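PDB 6F2P: paenibacillus xanthan lyase from Paenibacillus, which cleaves xanthan by beta-elimination, removing the terminal mannose linked to glucuronate on the polysaccharide's side chains. Local coordinates for residues M966-H971 against L991-Q996; N973-V978 against G1027-D1032. All coordinates share one frame; numbering follows the deposited sequence.

Contact 1 (M966-H971 against L991-Q996); sequences MMWAAH and LNVNQQ
Trp968 turns CG into the crowded position between its backbone N and carbonyl carbon (chi1 54°), while Gln995 sets CG anti to its carbonyl carbon (chi1 -80°) and runs extended from there; together these torsions slide the glutamine's aliphatic stem under the indole. The setting is one end of the beta-sandwich formed by the Golvesin C-terminal domain, where the chain leaving strand 960-967 of one sheet meets the chain leaving strand 987-993, the outermost strand of the other. The main touch is a CH-pi contact. Gln995 CG lies 3.6 Å from the centroid of Trp968's five-membered ring and only 7° off its normal, so the carbon is over the face. Both partners are tied at their polar ends: Trp968 NE1 hydrogen-bonds to Gly997 O, which holds the ring's rotation, and Gln995 NE2 bonds to Val1030 O, which ties down the amide end beyond the stem. The six-membered end of the indole runs on to the last residue of the edge strand, bringing Trp968 CH2 to 3.6 Å from Val993 CB in an oblique apolar contact. In the ring plane, Met966 SD sits at the opposite long edge from NE1, 3.6 Å from Trp968 CE3. The backbones come together just past the tryptophan, where Ala970 CA directs its hydrogen at Gln995 O across 3.3 Å.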
loop_
_atom_site.group_PDB
_atom_site.type_symbol
_atom_site.label_atom_id
_atom_site.label_comp_id
_atom_site.label_asym_id
_atom_site.label_seq_id
_atom_site.Cartn_x
_atom_site.Cartn_y
_atom_site.Cartn_z
ATOM N N MET A 966 18.119 56.654 -7.311
ATOM C CA MET A 966 19.560 56.826 -7.155
ATOM C C MET A 966 19.899 57.670 -5.922
ATOM O O MET A 966 19.198 58.631 -5.587
ATOM C CB MET A 966 20.183 57.434 -8.410
ATOM C CG MET A 966 21.685 57.644 -8.294
ATOM S SD MET A 966 22.445 58.438 -9.721
ATOM C CE MET A 966 22.346 57.140 -10.955
ATOM N N MET A 967 20.968 57.283 -5.240
ATOM C CA MET A 967 21.450 58.020 -4.087
ATOM C C MET A 967 22.863 58.495 -4.381
ATOM O O MET A 967 23.579 57.866 -5.163
ATOM C CB MET A 967 21.445 57.115 -2.860
ATOM C CG MET A 967 21.885 57.780 -1.571
ATOM S SD MET A 967 21.674 56.653 -0.191
ATOM C CE MET A 967 19.898 56.419 -0.232
ATOM N N TRP A 968 23.258 59.608 -3.770
ATOM C CA TRP A 968 24.607 60.133 -3.941
ATOM C C TRP A 968 25.025 61.007 -2.758
ATOM O O TRP A 968 24.211 61.324 -1.885
ATOM C CB TRP A 968 24.717 60.919 -5.255
ATOM C CG TRP A 968 23.684 62.005 -5.394
ATOM C CD1 TRP A 968 23.596 63.155 -4.662
ATOM C CD2 TRP A 968 22.596 62.040 -6.326
ATOM N NE1 TRP A 968 22.521 63.903 -5.077
ATOM C CE2 TRP A 968 21.890 63.242 -6.098
ATOM C CE3 TRP A 968 22.149 61.174 -7.331
ATOM C CZ2 TRP A 968 20.762 63.599 -6.838
ATOM C CZ3 TRP A 968 21.027 61.528 -8.064
ATOM C CH2 TRP A 968 20.348 62.732 -7.814
ATOM N N ALA A 969 26.298 61.397 -2.752
ATOM C CA ALA A 969 26.851 62.276 -1.723
ATOM C C ALA A 969 26.809 63.759 -2.118
ATOM O O ALA A 969 27.594 64.211 -2.955
ATOM C CB ALA A 969 28.268 61.849 -1.375
ATOM N N ALA A 970 25.902 64.515 -1.503
ATOM C CA ALA A 970 25.681 65.909 -1.889
ATOM C C ALA A 970 26.594 66.876 -1.143
ATOM O O ALA A 970 26.977 66.620 -0.002
ATOM C CB ALA A 970 24.218 66.294 -1.687
ATOM N N HIS A 971 26.939 67.991 -1.785
ATOM C CA HIS A 971 27.723 69.030 -1.115
ATOM C C HIS A 971 27.520 70.422 -1.716
ATOM O O HIS A 971 26.420 70.970 -1.673
ATOM C CB HIS A 971 29.212 68.673 -1.088
ATOM C CG HIS A 971 29.948 69.261 0.079
ATOM N ND1 HIS A 971 31.325 69.317 0.142
ATOM C CD2 HIS A 971 29.498 69.811 1.231
ATOM C CE1 HIS A 971 31.689 69.882 1.278
ATOM N NE2 HIS A 971 30.600 70.190 1.959
ATOM N N LEU A 991 18.569 61.928 -18.415
ATOM C CA LEU A 991 18.222 63.117 -17.650
ATOM C C LEU A 991 19.463 63.642 -16.952
ATOM O O LEU A 991 20.459 62.928 -16.841
ATOM C CB LEU A 991 17.132 62.818 -16.622
ATOM C CG LEU A 991 17.506 62.104 -15.317
ATOM C CD1 LEU A 991 16.442 62.355 -14.266
ATOM C CD2 LEU A 991 17.678 60.611 -15.540
ATOM N N ASN A 992 19.409 64.888 -16.492
ATOM C CA ASN A 992 20.483 65.438 -15.674
ATOM C C ASN A 992 20.065 65.469 -14.213
ATOM O O ASN A 992 18.915 65.769 -13.902
ATOM C CB ASN A 992 20.879 66.849 -16.133
ATOM C CG ASN A 992 21.631 66.847 -17.452
ATOM O OD1 ASN A 992 22.052 65.797 -17.945
ATOM N ND2 ASN A 992 21.819 68.034 -18.027
ATOM N N VAL A 993 20.996 65.154 -13.318
ATOM C CA VAL A 993 20.732 65.264 -11.882
ATOM C C VAL A 993 21.632 66.314 -11.213
ATOM O O VAL A 993 22.806 66.463 -11.569
ATOM C CB VAL A 993 20.839 63.894 -11.156
ATOM C CG1 VAL A 993 19.724 62.972 -11.605
ATOM C CG2 VAL A 993 22.189 63.243 -11.406
ATOM N N ASN A 994 21.067 67.046 -10.256
ATOM C CA ASN A 994 21.803 68.072 -9.523
ATOM C C ASN A 994 22.361 67.534 -8.206
ATOM O O ASN A 994 21.661 67.497 -7.189
ATOM C CB ASN A 994 20.905 69.281 -9.268
ATOM C CG ASN A 994 21.629 70.405 -8.567
ATOM O OD1 ASN A 994 22.847 70.375 -8.423
ATOM N ND2 ASN A 994 20.879 71.411 -8.128
ATOM N N GLN A 995 23.630 67.132 -8.237
ATOM C CA GLN A 995 24.252 66.412 -7.126
ATOM C C GLN A 995 24.759 67.284 -5.980
ATOM O O GLN A 995 25.353 66.772 -5.032
ATOM C CB GLN A 995 25.384 65.514 -7.629
ATOM C CG GLN A 995 24.901 64.212 -8.223
ATOM C CD GLN A 995 26.037 63.321 -8.662
ATOM O OE1 GLN A 995 27.193 63.733 -8.663
ATOM N NE2 GLN A 995 25.716 62.087 -9.034
ATOM N N GLN A 996 24.541 68.590 -6.052
ATOM C CA GLN A 996 24.834 69.423 -4.891
ATOM C C GLN A 996 23.558 69.621 -4.073
ATOM O O GLN A 996 23.266 70.712 -3.587
ATOM C CB GLN A 996 25.490 70.751 -5.288
ATOM C CG GLN A 996 24.690 71.608 -6.244
ATOM C CD GLN A 996 25.340 72.955 -6.492
ATOM O OE1 GLN A 996 26.520 73.036 -6.846
ATOM N NE2 GLN A 996 24.573 74.023 -6.300
#

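Contact 2 (N973-V978 against G1027-D1032); sequences NRATNV and GYVVAD. With CA (calcium ion), chain G.
Tyr1028 offers both backbone polar atoms to the loop 973-978 and makes a single beta bridge with Arg974. Its N-H points at a lone pair of Asn973 O, Tyr1028 N to Asn973 O being 3.0 Å; its carbonyl takes the N-H of Ala975, with Ala975 N 2.9 Å from Tyr1028 O in an almost straight bond (178°), although the donor stands above the carbonyl plane. Asn973 O also lies at the tyrosine ring's edge, 3.1 Å from Tyr1028 CD2. Asn973 OD1 meets that carbon too, its amide plane perpendicular to the ring, and accepts a weak hydrogen bond from Arg974 NH1. An alanine in place of Tyr1028 would remove this ring edge and would probably leave the Asn973 side chain less firmly placed. Arg974 bends at chi2 (70°); its NE passes 3.5 Å from Val1030 CG2 and bonds weakly to Ala969 O. At Gly1027 a beta carbon would collide with the Arg974-Ala975 peptide. Further in, Val978 CG1 packs 3.8 Å from Val1029 CG1, and both valines rest on Ile1020 in the core of the Golvesin-type beta-sandwich. The loop thus bridges to the lead-in of strand 1030-1039, which runs on to Asp1032, whose OD1 binds calcium at 2.5 Å. The bridge's hydrogen bonds use main-chain atoms alone and do not themselves require particular side chains, whereas the valine packing and ring edge do.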
loop_
_atom_site.group_PDB
_atom_site.type_symbol
_atom_site.label_atom_id
_atom_site.label_comp_id
_atom_site.label_asym_id
_atom_site.label_seq_id
_atom_site.Cartn_x
_atom_site.Cartn_y
_atom_site.Cartn_z
ATOM N N ASN A 973 30.540 71.476 -3.977
ATOM C CA ASN A 973 31.513 71.335 -5.046
ATOM C C ASN A 973 31.054 70.307 -6.073
ATOM O O ASN A 973 31.830 69.897 -6.934
ATOM C CB ASN A 973 32.859 70.918 -4.465
ATOM C CG ASN A 973 32.751 69.684 -3.602
ATOM O OD1 ASN A 973 32.743 68.560 -4.103
ATOM N ND2 ASN A 973 32.650 69.887 -2.297
ATOM N N ARG A 974 29.794 69.889 -5.972
ATOM C CA ARG A 974 29.237 68.916 -6.906
ATOM C C ARG A 974 28.754 69.561 -8.204
ATOM O O ARG A 974 28.351 70.729 -8.222
ATOM C CB ARG A 974 28.079 68.155 -6.263
ATOM C CG ARG A 974 28.457 66.812 -5.682
ATOM C CD ARG A 974 29.316 66.971 -4.450
ATOM N NE ARG A 974 29.532 65.694 -3.777
ATOM C CZ ARG A 974 30.421 65.506 -2.810
ATOM N NH1 ARG A 974 31.186 66.512 -2.406
ATOM N NH2 ARG A 974 30.553 64.311 -2.250
ATOM N N ALA A 975 28.797 68.787 -9.285
ATOM C CA ALA A 975 28.190 69.190 -10.547
ATOM C C ALA A 975 26.669 69.283 -10.398
ATOM O O ALA A 975 26.059 68.522 -9.637
ATOM C CB ALA A 975 28.555 68.209 -11.648
ATOM N N THR A 976 26.066 70.225 -11.120
ATOM C CA THR A 976 24.623 70.448 -11.056
ATOM C C THR A 976 23.919 69.799 -12.241
ATOM O O THR A 976 22.688 69.742 -12.297
ATOM C CB THR A 976 24.286 71.956 -11.040
ATOM O OG1 THR A 976 24.801 72.582 -12.223
ATOM C CG2 THR A 976 24.900 72.626 -9.833
ATOM N N ASN A 977 24.714 69.307 -13.185
ATOM C CA ASN A 977 24.190 68.801 -14.445
ATOM C C ASN A 977 24.756 67.433 -14.800
ATOM O O ASN A 977 25.219 67.214 -15.920
ATOM C CB ASN A 977 24.465 69.804 -15.573
ATOM C CG ASN A 977 25.947 70.120 -15.731
ATOM O OD1 ASN A 977 26.725 69.998 -14.785
ATOM N ND2 ASN A 977 26.342 70.520 -16.936
ATOM N N VAL A 978 24.711 66.508 -13.846
ATOM C CA VAL A 978 25.230 65.168 -14.080
ATOM C C VAL A 978 24.296 64.389 -14.996
ATOM O O VAL A 978 23.143 64.146 -14.637
ATOM C CB VAL A 978 25.414 64.401 -12.763
ATOM C CG1 VAL A 978 26.052 63.040 -13.026
ATOM C CG2 VAL A 978 26.251 65.223 -11.795
ATOM N N GLY A 1027 31.082 70.462 -12.123
ATOM C CA GLY A 1027 31.640 70.172 -10.815
ATOM C C GLY A 1027 31.958 68.697 -10.642
ATOM O O GLY A 1027 32.096 67.955 -11.621
ATOM N N TYR A 1028 32.075 68.270 -9.389
ATOM C CA TYR A 1028 32.405 66.882 -9.077
ATOM C C TYR A 1028 31.252 65.933 -9.401
ATOM O O TYR A 1028 30.093 66.216 -9.091
ATOM C CB TYR A 1028 32.789 66.741 -7.599
ATOM C CG TYR A 1028 34.212 67.146 -7.287
ATOM C CD1 TYR A 1028 35.266 66.269 -7.502
ATOM C CD2 TYR A 1028 34.504 68.404 -6.770
ATOM C CE1 TYR A 1028 36.567 66.634 -7.217
ATOM C CE2 TYR A 1028 35.805 68.776 -6.484
ATOM C CZ TYR A 1028 36.832 67.885 -6.712
ATOM O OH TYR A 1028 38.131 68.237 -6.433
ATOM N N VAL A 1029 31.579 64.800 -10.016
ATOM C CA VAL A 1029 30.576 63.786 -10.329
ATOM C C VAL A 1029 30.672 62.586 -9.378
ATOM O O VAL A 1029 31.659 61.858 -9.387
ATOM C CB VAL A 1029 30.702 63.304 -11.793
ATOM C CG1 VAL A 1029 29.676 62.210 -12.095
ATOM C CG2 VAL A 1029 30.537 64.469 -12.750
ATOM N N VAL A 1030 29.640 62.383 -8.566
ATOM C CA VAL A 1030 29.611 61.280 -7.604
ATOM C C VAL A 1030 28.813 60.082 -8.128
ATOM O O VAL A 1030 27.752 60.247 -8.728
ATOM C CB VAL A 1030 29.023 61.745 -6.236
ATOM C CG1 VAL A 1030 28.668 60.560 -5.345
ATOM C CG2 VAL A 1030 29.991 62.686 -5.528
ATOM N N ALA A 1031 29.340 58.880 -7.909
ATOM C CA ALA A 1031 28.625 57.639 -8.207
ATOM C C ALA A 1031 28.477 56.817 -6.928
ATOM O O ALA A 1031 29.470 56.527 -6.261
ATOM C CB ALA A 1031 29.364 56.834 -9.278
ATOM N N ASP A 1032 27.246 56.440 -6.586
ATOM C CA ASP A 1032 26.983 55.745 -5.323
ATOM C C ASP A 1032 26.150 54.468 -5.506
ATOM O O ASP A 1032 26.703 53.367 -5.591
ATOM C CB ASP A 1032 26.309 56.700 -4.327
ATOM C CG ASP A 1032 26.212 56.124 -2.926
ATOM O OD1 ASP A 1032 27.007 55.221 -2.584
ATOM O OD2 ASP A 1032 25.343 56.593 -2.157
HETATM CA CA CA G . 28.413 53.230 -1.999
#

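The two contacts interlock: their segments alternate along the chain and their centres are about 6 Å apart at the same end of the sandwich. Val993 N of contact 1 lies 2.7 Å from Val978 O of contact 2, a probable hydrogen bond, and Met967 O packs 3.1 Å from Asp1032 CB. Strands 960-967 and 1030-1039 are neighbours in one sheet. Asp910, Asn911, Tyr933 and Asp936 share the calcium of contact 2 with Asp1032; the side chain of Ala969 in contact 1 is about 9 Å from a calcium ion. Both contacts lie in the Golvesin-family region, about 69 and 72 Å from the chain's centre and separate in sequence from the family 8 lyase regions, so a direct part in catalysis is not indicated.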